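Telomerase reverse transcriptase (Candida tropicalis MYA-3404, PDB 6ZD1) probably extends chromosome ends as a reverse transcriptase, adding telomeric repeats to DNA by copying a template carried in its RNA component. Local coordinates at residues A[597-602]-A[657-662]; A[610-615]-A[671-676]; A[676-681]-A[697-702]. One frame throughout, in Å; residues are numbered along the deposited sequence.

Contact 1. Residues A[597-602]-A[657-662]; sequences LSEFLL and IEKFAR
In the helical C-terminal extension that forms the thumb of telomerase, Lys659 on helix 642-664 bridges to the turn that follows helix 582-596, and its ammonium meets the carbonyl of Leu597, the residue at which helical backbone angles are first lost. The case illustrates how a buried lysine can tie a helix to the chain just beyond the end of another. CG of Lys659 is set anti to the backbone N (chi1 -166°), and the extended chain beyond CG carries NZ to within 2.6 Å of Leu597 O. The donor lies in the carbonyl plane, and the C=O...N angle is 159°. NZ also forms a salt bridge with Glu122 of the RNA-binding domain, so this ammonium also contacts that domain, consistent with the ring-like closure known from telomerase catalytic subunits. Glu599 crosses the lysine at about a right angle, its CG lying 3.6 Å from Lys659 CE. Leu602 brings its CD1 against the helix backbone, 3.6 Å from Phe660 N. Its CB lies 4.0 Å from Phe660 CD2. Asn664, one turn beyond Phe660 on the same helix, hydrogen-bonds to Leu602 O. Lys659 CG lies 3.6 Å above one guanidinium face of Arg662, offset toward the rim. NH1 of Arg662 takes the syn lone pair of Glu658 OE2 at 3.1 Å, the oxygen tilted out of the guanidinium plane. Glu599 OE2 stops 4.2 Å from Arg662 NH2, beyond salt-bridge range, with the carboxylate and guanidinium planes 74° apart.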
loop_
_atom_site.group_PDB
_atom_site.type_symbol
_atom_site.label_atom_id
_atom_site.label_comp_id
_atom_site.label_asym_id
_atom_site.label_seq_id
_atom_site.Cartn_x
_atom_site.Cartn_y
_atom_site.Cartn_z
ATOM N N LEU A 597 -4.680 -6.377 -2.560
ATOM C CA LEU A 597 -4.744 -4.927 -2.378
ATOM C C LEU A 597 -3.882 -4.551 -1.177
ATOM O O LEU A 597 -4.368 -4.274 -0.079
ATOM C CB LEU A 597 -6.186 -4.469 -2.207
ATOM C CG LEU A 597 -6.391 -2.954 -2.157
ATOM C CD1 LEU A 597 -6.190 -2.335 -3.536
ATOM C CD2 LEU A 597 -7.761 -2.607 -1.588
ATOM N N SER A 598 -2.573 -4.538 -1.402
ATOM C CA SER A 598 -1.622 -4.275 -0.337
ATOM C C SER A 598 -1.514 -2.779 -0.049
ATOM O O SER A 598 -1.853 -1.929 -0.876
ATOM C CB SER A 598 -0.255 -4.842 -0.700
ATOM O OG SER A 598 -0.346 -6.213 -1.041
ATOM N N GLU A 599 -1.017 -2.467 1.152
ATOM C CA GLU A 599 -0.957 -1.077 1.595
ATOM C C GLU A 599 0.022 -0.248 0.771
ATOM O O GLU A 599 -0.243 0.931 0.510
ATOM C CB GLU A 599 -0.566 -1.013 3.074
ATOM C CG GLU A 599 -1.602 -1.589 4.028
ATOM C CD GLU A 599 -1.158 -1.540 5.483
ATOM O OE1 GLU A 599 -0.075 -0.980 5.765
ATOM O OE2 GLU A 599 -1.894 -2.064 6.348
ATOM N N PHE A 600 1.130 -0.843 0.323
ATOM C CA PHE A 600 2.158 -0.063 -0.359
ATOM C C PHE A 600 1.691 0.451 -1.713
ATOM O O PHE A 600 2.264 1.420 -2.223
ATOM C CB PHE A 600 3.434 -0.889 -0.536
ATOM C CG PHE A 600 3.192 -2.241 -1.118
ATOM C CD1 PHE A 600 2.809 -2.382 -2.440
ATOM C CD2 PHE A 600 3.339 -3.373 -0.345
ATOM C CE1 PHE A 600 2.566 -3.618 -2.974
ATOM C CE2 PHE A 600 3.104 -4.616 -0.881
ATOM C CZ PHE A 600 2.703 -4.726 -2.196
ATOM N N LEU A 601 0.686 -0.182 -2.316
ATOM C CA LEU A 601 0.166 0.278 -3.593
ATOM C C LEU A 601 -0.931 1.315 -3.432
ATOM O O LEU A 601 -1.464 1.798 -4.436
ATOM C CB LEU A 601 -0.340 -0.907 -4.415
ATOM C CG LEU A 601 0.812 -1.644 -5.101
ATOM C CD1 LEU A 601 0.315 -2.620 -6.149
ATOM C CD2 LEU A 601 1.831 -0.662 -5.694
ATOM N N LEU A 602 -1.268 1.669 -2.197
ATOM C CA LEU A 602 -2.085 2.834 -1.911
ATOM C C LEU A 602 -1.281 3.921 -1.219
ATOM O O LEU A 602 -1.838 4.972 -0.885
ATOM C CB LEU A 602 -3.288 2.430 -1.049
ATOM C CG LEU A 602 -4.051 1.209 -1.565
ATOM C CD1 LEU A 602 -5.169 0.828 -0.611
ATOM C CD2 LEU A 602 -4.597 1.475 -2.958
ATOM N N ILE A 657 -11.452 2.461 -1.054
ATOM C CA ILE A 657 -11.401 3.837 -0.574
ATOM C C ILE A 657 -10.991 3.870 0.891
ATOM O O ILE A 657 -10.173 4.702 1.300
ATOM C CB ILE A 657 -12.751 4.538 -0.808
ATOM C CG1 ILE A 657 -13.061 4.613 -2.304
ATOM C CG2 ILE A 657 -12.724 5.938 -0.228
ATOM C CD1 ILE A 657 -12.040 5.404 -3.093
ATOM N N GLU A 658 -11.524 2.944 1.694
ATOM C CA GLU A 658 -11.203 2.913 3.117
ATOM C C GLU A 658 -9.728 2.607 3.340
ATOM O O GLU A 658 -9.054 3.292 4.121
ATOM C CB GLU A 658 -12.081 1.872 3.817
ATOM C CG GLU A 658 -12.411 2.152 5.279
ATOM C CD GLU A 658 -11.384 1.583 6.242
ATOM O OE1 GLU A 658 -11.507 1.830 7.462
ATOM O OE2 GLU A 658 -10.455 0.886 5.781
ATOM N N LYS A 659 -9.195 1.605 2.639
ATOM C CA LYS A 659 -7.790 1.264 2.832
ATOM C C LYS A 659 -6.871 2.353 2.292
ATOM O O LYS A 659 -5.794 2.582 2.852
ATOM C CB LYS A 659 -7.477 -0.084 2.180
ATOM C CG LYS A 659 -6.152 -0.685 2.618
ATOM C CD LYS A 659 -6.049 -2.156 2.249
ATOM C CE LYS A 659 -4.732 -2.741 2.735
ATOM N NZ LYS A 659 -4.651 -4.214 2.528
ATOM N N PHE A 660 -7.285 3.055 1.231
ATOM C CA PHE A 660 -6.482 4.165 0.723
ATOM C C PHE A 660 -6.416 5.306 1.731
ATOM O O PHE A 660 -5.355 5.910 1.925
ATOM C CB PHE A 660 -7.046 4.673 -0.605
ATOM C CG PHE A 660 -6.360 5.908 -1.121
ATOM C CD1 PHE A 660 -6.869 7.171 -0.849
ATOM C CD2 PHE A 660 -5.200 5.808 -1.871
ATOM C CE1 PHE A 660 -6.230 8.310 -1.321
ATOM C CE2 PHE A 660 -4.558 6.943 -2.349
ATOM C CZ PHE A 660 -5.074 8.195 -2.072
ATOM N N ALA A 661 -7.546 5.634 2.361
ATOM C CA ALA A 661 -7.542 6.664 3.393
ATOM C C ALA A 661 -6.790 6.196 4.633
ATOM O O ALA A 661 -6.107 6.991 5.290
ATOM C CB ALA A 661 -8.973 7.061 3.744
ATOM N N ARG A 662 -6.906 4.909 4.968
ATOM C CA ARG A 662 -6.171 4.363 6.106
ATOM C C ARG A 662 -4.667 4.507 5.907
ATOM O O ARG A 662 -3.952 4.979 6.799
ATOM C CB ARG A 662 -6.547 2.892 6.307
ATOM C CG ARG A 662 -7.131 2.540 7.670
ATOM C CD ARG A 662 -7.710 1.131 7.642
ATOM N NE ARG A 662 -6.727 0.155 7.176
ATOM C CZ ARG A 662 -7.030 -0.980 6.550
ATOM N NH1 ARG A 662 -8.296 -1.291 6.297
ATOM N NH2 ARG A 662 -6.063 -1.804 6.166
#

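Contact 2. Residues A[610-615]-A[671-676]; sequences ETIREN and EYLLTC
The ring of Tyr672 and the guanidinium of Arg613 both have Cys676 SG as a neighbour. One face of the tyrosine ring carries that sulfur, 3.7 Å above the plane and offset toward the rim, within the same helix. From the facing helix, Arg613 CB approaches ring atom Tyr672 CE2 obliquely at 4.2 Å. The sulfur is equally oblique to the guanidinium and lies 3.8 Å from Arg613 NE, while the nearer methylene, Arg613 CG, packs 3.7 Å from Cys676 SG. Chi2 of Arg613, at -113°, is far from anti, so the chain bends there rather than running extended and places CD 4.2 Å from Cys676 SG. NE ends in a salt bridge with Asp617, one turn further along its own helix.

These groups belong to an interface between two consecutive-but-one helices of the thumb bundle, 609-637 and 670-684. Their short segments run in roughly the same direction, crossing at -34° with axes 10.3 Å apart, and side chains meet between them. Leu673 reaches in from the second helix, setting CD1 3.9 Å from Arg613 CA, where the backbones come nearest, and more loosely against Ile612 CG2. Thus the apolar part of the arginine takes part in the packing while its charge is met by Asp617. Toward the start of helix 609-637 the contact thins out: Tyr672 OH comes only within 4.5 Å of Glu610 CG, and the carboxylate of Glu610 hydrogen-bonds instead to Ser608.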
loop_
_atom_site.group_PDB
_atom_site.type_symbol
_atom_site.label_atom_id
_atom_site.label_comp_id
_atom_site.label_asym_id
_atom_site.label_seq_id
_atom_site.Cartn_x
_atom_site.Cartn_y
_atom_site.Cartn_z
ATOM N N GLU A 610 -1.229 8.356 -10.362
ATOM C CA GLU A 610 -1.396 7.529 -11.552
ATOM C C GLU A 610 -0.927 6.105 -11.298
ATOM O O GLU A 610 -1.506 5.153 -11.834
ATOM C CB GLU A 610 -0.629 8.123 -12.738
ATOM C CG GLU A 610 -0.999 9.552 -13.097
ATOM C CD GLU A 610 -0.109 10.576 -12.415
ATOM O OE1 GLU A 610 -0.458 11.776 -12.434
ATOM O OE2 GLU A 610 0.942 10.182 -11.865
ATOM N N THR A 611 0.109 5.943 -10.470
ATOM C CA THR A 611 0.558 4.608 -10.093
ATOM C C THR A 611 -0.425 3.951 -9.135
ATOM O O THR A 611 -0.742 2.764 -9.282
ATOM C CB THR A 611 1.953 4.680 -9.473
ATOM O OG1 THR A 611 2.901 5.056 -10.480
ATOM C CG2 THR A 611 2.348 3.331 -8.883
ATOM N N ILE A 612 -0.926 4.704 -8.151
ATOM C CA ILE A 612 -1.946 4.159 -7.259
ATOM C C ILE A 612 -3.167 3.739 -8.061
ATOM O O ILE A 612 -3.703 2.639 -7.883
ATOM C CB ILE A 612 -2.323 5.180 -6.172
ATOM C CG1 ILE A 612 -1.175 5.365 -5.187
ATOM C CG2 ILE A 612 -3.577 4.728 -5.438
ATOM C CD1 ILE A 612 -1.464 6.402 -4.130
ATOM N N ARG A 613 -3.598 4.596 -8.986
ATOM C CA ARG A 613 -4.799 4.308 -9.759
ATOM C C ARG A 613 -4.608 3.061 -10.611
ATOM O O ARG A 613 -5.424 2.132 -10.559
ATOM C CB ARG A 613 -5.151 5.520 -10.617
ATOM C CG ARG A 613 -6.118 5.238 -11.740
ATOM C CD ARG A 613 -5.429 5.392 -13.079
ATOM N NE ARG A 613 -6.388 5.407 -14.175
ATOM C CZ ARG A 613 -6.083 5.737 -15.424
ATOM N NH1 ARG A 613 -4.839 6.079 -15.732
ATOM N NH2 ARG A 613 -7.020 5.728 -16.362
ATOM N N GLU A 614 -3.497 2.993 -11.352
ATOM C CA GLU A 614 -3.265 1.854 -12.236
ATOM C C GLU A 614 -3.141 0.548 -11.459
ATOM O O GLU A 614 -3.530 -0.513 -11.964
ATOM C CB GLU A 614 -2.023 2.099 -13.095
ATOM C CG GLU A 614 -2.237 3.158 -14.175
ATOM C CD GLU A 614 -0.963 3.513 -14.916
ATOM O OE1 GLU A 614 0.029 2.758 -14.802
ATOM O OE2 GLU A 614 -0.952 4.554 -15.610
ATOM N N ASN A 615 -2.627 0.599 -10.230
ATOM C CA ASN A 615 -2.566 -0.610 -9.412
ATOM C C ASN A 615 -3.962 -1.069 -9.023
ATOM O O ASN A 615 -4.281 -2.261 -9.100
ATOM C CB ASN A 615 -1.717 -0.361 -8.170
ATOM C CG ASN A 615 -0.266 -0.135 -8.507
ATOM O OD1 ASN A 615 0.328 -0.883 -9.287
ATOM N ND2 ASN A 615 0.315 0.912 -7.937
ATOM N N GLU A 671 -11.422 11.325 -4.332
ATOM C CA GLU A 671 -12.305 11.721 -5.421
ATOM C C GLU A 671 -11.751 11.258 -6.761
ATOM O O GLU A 671 -12.453 10.607 -7.545
ATOM C CB GLU A 671 -12.499 13.238 -5.414
ATOM C CG GLU A 671 -13.420 13.738 -4.320
ATOM C CD GLU A 671 -14.817 14.017 -4.832
ATOM O OE1 GLU A 671 -15.141 15.201 -5.056
ATOM O OE2 GLU A 671 -15.583 13.050 -5.027
ATOM N N TYR A 672 -10.481 11.565 -7.031
ATOM C CA TYR A 672 -9.863 11.124 -8.277
ATOM C C TYR A 672 -9.902 9.604 -8.397
ATOM O O TYR A 672 -10.153 9.063 -9.480
ATOM C CB TYR A 672 -8.423 11.643 -8.355
ATOM C CG TYR A 672 -7.638 11.180 -9.568
ATOM C CD1 TYR A 672 -7.738 11.848 -10.786
ATOM C CD2 TYR A 672 -6.780 10.087 -9.491
ATOM C CE1 TYR A 672 -7.016 11.429 -11.894
ATOM C CE2 TYR A 672 -6.055 9.662 -10.594
ATOM C CZ TYR A 672 -6.176 10.336 -11.790
ATOM O OH TYR A 672 -5.453 9.910 -12.883
ATOM N N LEU A 673 -9.707 8.897 -7.281
ATOM C CA LEU A 673 -9.675 7.440 -7.337
ATOM C C LEU A 673 -11.072 6.866 -7.530
ATOM O O LEU A 673 -11.248 5.887 -8.263
ATOM C CB LEU A 673 -9.030 6.879 -6.072
ATOM C CG LEU A 673 -8.644 5.400 -6.120
ATOM C CD1 LEU A 673 -7.651 5.143 -7.246
ATOM C CD2 LEU A 673 -8.073 4.951 -4.783
ATOM N N LEU A 674 -12.078 7.462 -6.885
ATOM C CA LEU A 674 -13.443 6.962 -7.025
ATOM C C LEU A 674 -13.915 7.040 -8.471
ATOM O O LEU A 674 -14.552 6.107 -8.976
ATOM C CB LEU A 674 -14.386 7.743 -6.110
ATOM C CG LEU A 674 -15.853 7.310 -6.094
ATOM C CD1 LEU A 674 -15.956 5.833 -5.777
ATOM C CD2 LEU A 674 -16.651 8.128 -5.088
ATOM N N THR A 675 -13.600 8.137 -9.163
ATOM C CA THR A 675 -14.054 8.266 -10.542
ATOM C C THR A 675 -13.228 7.411 -11.495
ATOM O O THR A 675 -13.763 6.919 -12.494
ATOM C CB THR A 675 -14.042 9.734 -10.977
ATOM O OG1 THR A 675 -12.713 10.258 -10.896
ATOM C CG2 THR A 675 -14.957 10.551 -10.077
ATOM N N CYS A 676 -11.940 7.199 -11.201
ATOM C CA CYS A 676 -11.180 6.224 -11.979
ATOM C C CYS A 676 -11.724 4.815 -11.782
ATOM O O CYS A 676 -11.715 4.008 -12.721
ATOM C CB CYS A 676 -9.698 6.275 -11.603
ATOM S SG CYS A 676 -8.807 7.703 -12.253
#

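Contact 3. Residues A[676-681]-A[697-702]; sequences CIKITI and WLYTLT
The ammonium of Lys678 is gripped by two backbone carbonyls in the helical C-terminal extension, or thumb, of telomerase, where helix 692-699 gives way to the turn before strand 702-703. NZ lies 2.6 Å from Leu701 O, in the carbonyl plane at a C=O...N angle of 149°. The second bond, 3.2 Å to Tyr699 O, has another character: the donor stands well above that carbonyl plane, at 105° to the C=O bond. Positive charge placed beside carbonyls at the C-terminal end of a helix probably interacts favourably with the helix dipole. An extended chain beyond CG carries NZ there, sliding past Leu698 in the opposite direction, with Lys678 CG 4.0 Å from Leu698 CG. Leu698 in turn sets CD2 3.5 Å from the backbone Lys678 O and 3.8 Å from Ile681 CG2. Tyr699 CE1 comes obliquely to within 4.2 Å of Lys678 CB, and the tyrosine hydroxyl is hydrogen-bonded to Thr682. Leu698 and Ile681 both rest on Ile653 of helix 642-664, and Ile681 also meets Phe624 of helix 609-637, while beyond the turn Thr702 pairs through its backbone with Ile390 of strand 389-390.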
loop_
_atom_site.group_PDB
_atom_site.type_symbol
_atom_site.label_atom_id
_atom_site.label_comp_id
_atom_site.label_asym_id
_atom_site.label_seq_id
_atom_site.Cartn_x
_atom_site.Cartn_y
_atom_site.Cartn_z
ATOM N N CYS A 676 -11.940 7.199 -11.201
ATOM C CA CYS A 676 -11.180 6.224 -11.979
ATOM C C CYS A 676 -11.724 4.815 -11.782
ATOM O O CYS A 676 -11.715 4.008 -12.721
ATOM C CB CYS A 676 -9.698 6.275 -11.603
ATOM S SG CYS A 676 -8.807 7.703 -12.253
ATOM N N ILE A 677 -12.226 4.511 -10.581
ATOM C CA ILE A 677 -12.836 3.207 -10.340
ATOM C C ILE A 677 -14.102 3.052 -11.171
ATOM O O ILE A 677 -14.334 2.002 -11.783
ATOM C CB ILE A 677 -13.128 3.026 -8.841
ATOM C CG1 ILE A 677 -11.835 2.840 -8.051
ATOM C CG2 ILE A 677 -14.057 1.848 -8.614
ATOM C CD1 ILE A 677 -12.060 2.836 -6.555
ATOM N N LYS A 678 -14.934 4.096 -11.218
ATOM C CA LYS A 678 -16.149 4.033 -12.026
ATOM C C LYS A 678 -15.816 3.777 -13.489
ATOM O O LYS A 678 -16.433 2.926 -14.139
ATOM C CB LYS A 678 -16.947 5.329 -11.883
ATOM C CG LYS A 678 -17.423 5.619 -10.473
ATOM C CD LYS A 678 -18.152 6.950 -10.429
ATOM C CE LYS A 678 -18.661 7.261 -9.036
ATOM N NZ LYS A 678 -19.396 8.558 -9.035
ATOM N N ILE A 679 -14.822 4.492 -14.017
ATOM C CA ILE A 679 -14.454 4.318 -15.418
ATOM C C ILE A 679 -13.910 2.915 -15.658
ATOM O O ILE A 679 -14.276 2.251 -16.637
ATOM C CB ILE A 679 -13.444 5.399 -15.834
ATOM C CG1 ILE A 679 -14.080 6.782 -15.679
ATOM C CG2 ILE A 679 -12.968 5.165 -17.261
ATOM C CD1 ILE A 679 -13.143 7.929 -15.961
ATOM N N THR A 680 -13.046 2.432 -14.760
ATOM C CA THR A 680 -12.500 1.085 -14.910
ATOM C C THR A 680 -13.596 0.027 -14.823
ATOM O O THR A 680 -13.606 -0.934 -15.602
ATOM C CB THR A 680 -11.423 0.834 -13.858
ATOM O OG1 THR A 680 -10.380 1.803 -14.012
ATOM C CG2 THR A 680 -10.838 -0.555 -14.024
ATOM N N ILE A 681 -14.532 0.187 -13.886
ATOM C CA ILE A 681 -15.618 -0.777 -13.756
ATOM C C ILE A 681 -16.512 -0.740 -14.990
ATOM O O ILE A 681 -16.927 -1.785 -15.504
ATOM C CB ILE A 681 -16.404 -0.506 -12.460
ATOM C CG1 ILE A 681 -15.509 -0.797 -11.253
ATOM C CG2 ILE A 681 -17.688 -1.325 -12.414
ATOM C CD1 ILE A 681 -16.193 -0.644 -9.923
ATOM N N TRP A 697 -26.308 3.159 -11.141
ATOM C CA TRP A 697 -26.054 3.157 -9.704
ATOM C C TRP A 697 -24.601 3.486 -9.409
ATOM O O TRP A 697 -24.299 4.204 -8.450
ATOM C CB TRP A 697 -26.414 1.801 -9.100
ATOM C CG TRP A 697 -25.824 1.597 -7.735
ATOM C CD1 TRP A 697 -26.375 1.968 -6.548
ATOM C CD2 TRP A 697 -24.565 0.979 -7.418
ATOM N NE1 TRP A 697 -25.543 1.621 -5.508
ATOM C CE2 TRP A 697 -24.427 1.010 -6.017
ATOM C CE3 TRP A 697 -23.546 0.402 -8.182
ATOM C CZ2 TRP A 697 -23.313 0.487 -5.365
ATOM C CZ3 TRP A 697 -22.439 -0.119 -7.531
ATOM C CH2 TRP A 697 -22.333 -0.072 -6.137
ATOM N N LEU A 698 -23.685 2.961 -10.225
ATOM C CA LEU A 698 -22.266 3.207 -10.004
ATOM C C LEU A 698 -21.951 4.692 -10.085
ATOM O O LEU A 698 -21.206 5.225 -9.255
ATOM C CB LEU A 698 -21.447 2.422 -11.027
ATOM C CG LEU A 698 -19.936 2.606 -11.041
ATOM C CD1 LEU A 698 -19.317 1.891 -9.857
ATOM C CD2 LEU A 698 -19.357 2.100 -12.351
ATOM N N TYR A 699 -22.550 5.389 -11.048
ATOM C CA TYR A 699 -22.218 6.788 -11.270
ATOM C C TYR A 699 -22.784 7.709 -10.201
ATOM O O TYR A 699 -22.346 8.861 -10.110
ATOM C CB TYR A 699 -22.720 7.240 -12.643
ATOM C CG TYR A 699 -21.945 6.656 -13.802
ATOM C CD1 TYR A 699 -20.807 5.891 -13.584
ATOM C CD2 TYR A 699 -22.344 6.878 -15.116
ATOM C CE1 TYR A 699 -20.093 5.358 -14.635
ATOM C CE2 TYR A 699 -21.631 6.348 -16.177
ATOM C CZ TYR A 699 -20.506 5.587 -15.929
ATOM O OH TYR A 699 -19.786 5.052 -16.974
ATOM N N THR A 700 -23.710 7.233 -9.373
ATOM C CA THR A 700 -24.307 8.077 -8.349
ATOM C C THR A 700 -23.548 8.027 -7.029
ATOM O O THR A 700 -23.961 8.684 -6.067
ATOM C CB THR A 700 -25.770 7.679 -8.117
ATOM O OG1 THR A 700 -26.451 8.745 -7.450
ATOM C CG2 THR A 700 -25.860 6.438 -7.247
ATOM N N LEU A 701 -22.440 7.293 -6.968
ATOM C CA LEU A 701 -21.676 7.166 -5.736
ATOM C C LEU A 701 -20.742 8.355 -5.568
ATOM O O LEU A 701 -20.049 8.750 -6.509
ATOM C CB LEU A 701 -20.872 5.868 -5.739
ATOM C CG LEU A 701 -21.671 4.571 -5.856
ATOM C CD1 LEU A 701 -20.728 3.377 -5.903
ATOM C CD2 LEU A 701 -22.647 4.445 -4.698
ATOM N N THR A 702 -20.719 8.915 -4.360
ATOM C CA THR A 702 -19.849 10.025 -4.002
ATOM C C THR A 702 -19.192 9.738 -2.660
ATOM O O THR A 702 -19.560 8.799 -1.947
ATOM C CB THR A 702 -20.616 11.352 -3.922
ATOM O OG1 THR A 702 -21.671 11.234 -2.960
ATOM C CG2 THR A 702 -21.199 11.726 -5.275
#

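Taken together, the three contacts lie in one helical bundle, at increasing distance from the middle of the molecule. Contact 1 is buried, its centre about 5 Å from the centre of the chain; contact 2 is only partly buried, and contact 3 is buried although its centre is about 22 Å from that of the chain. Contacts 1 and 3 follow the same scheme, a lysine donating to main-chain carbonyl oxygen beyond or at a helix end, one in contact 1 and two in contact 3, but the first lysine has an acidic partner as well. Contact 2 relies on apolar and sulfur packing between two helices. Ile612 touches Leu602 and Phe660, joining contacts 1 and 2; Cys676 and helix 670-684 are common to contacts 2 and 3.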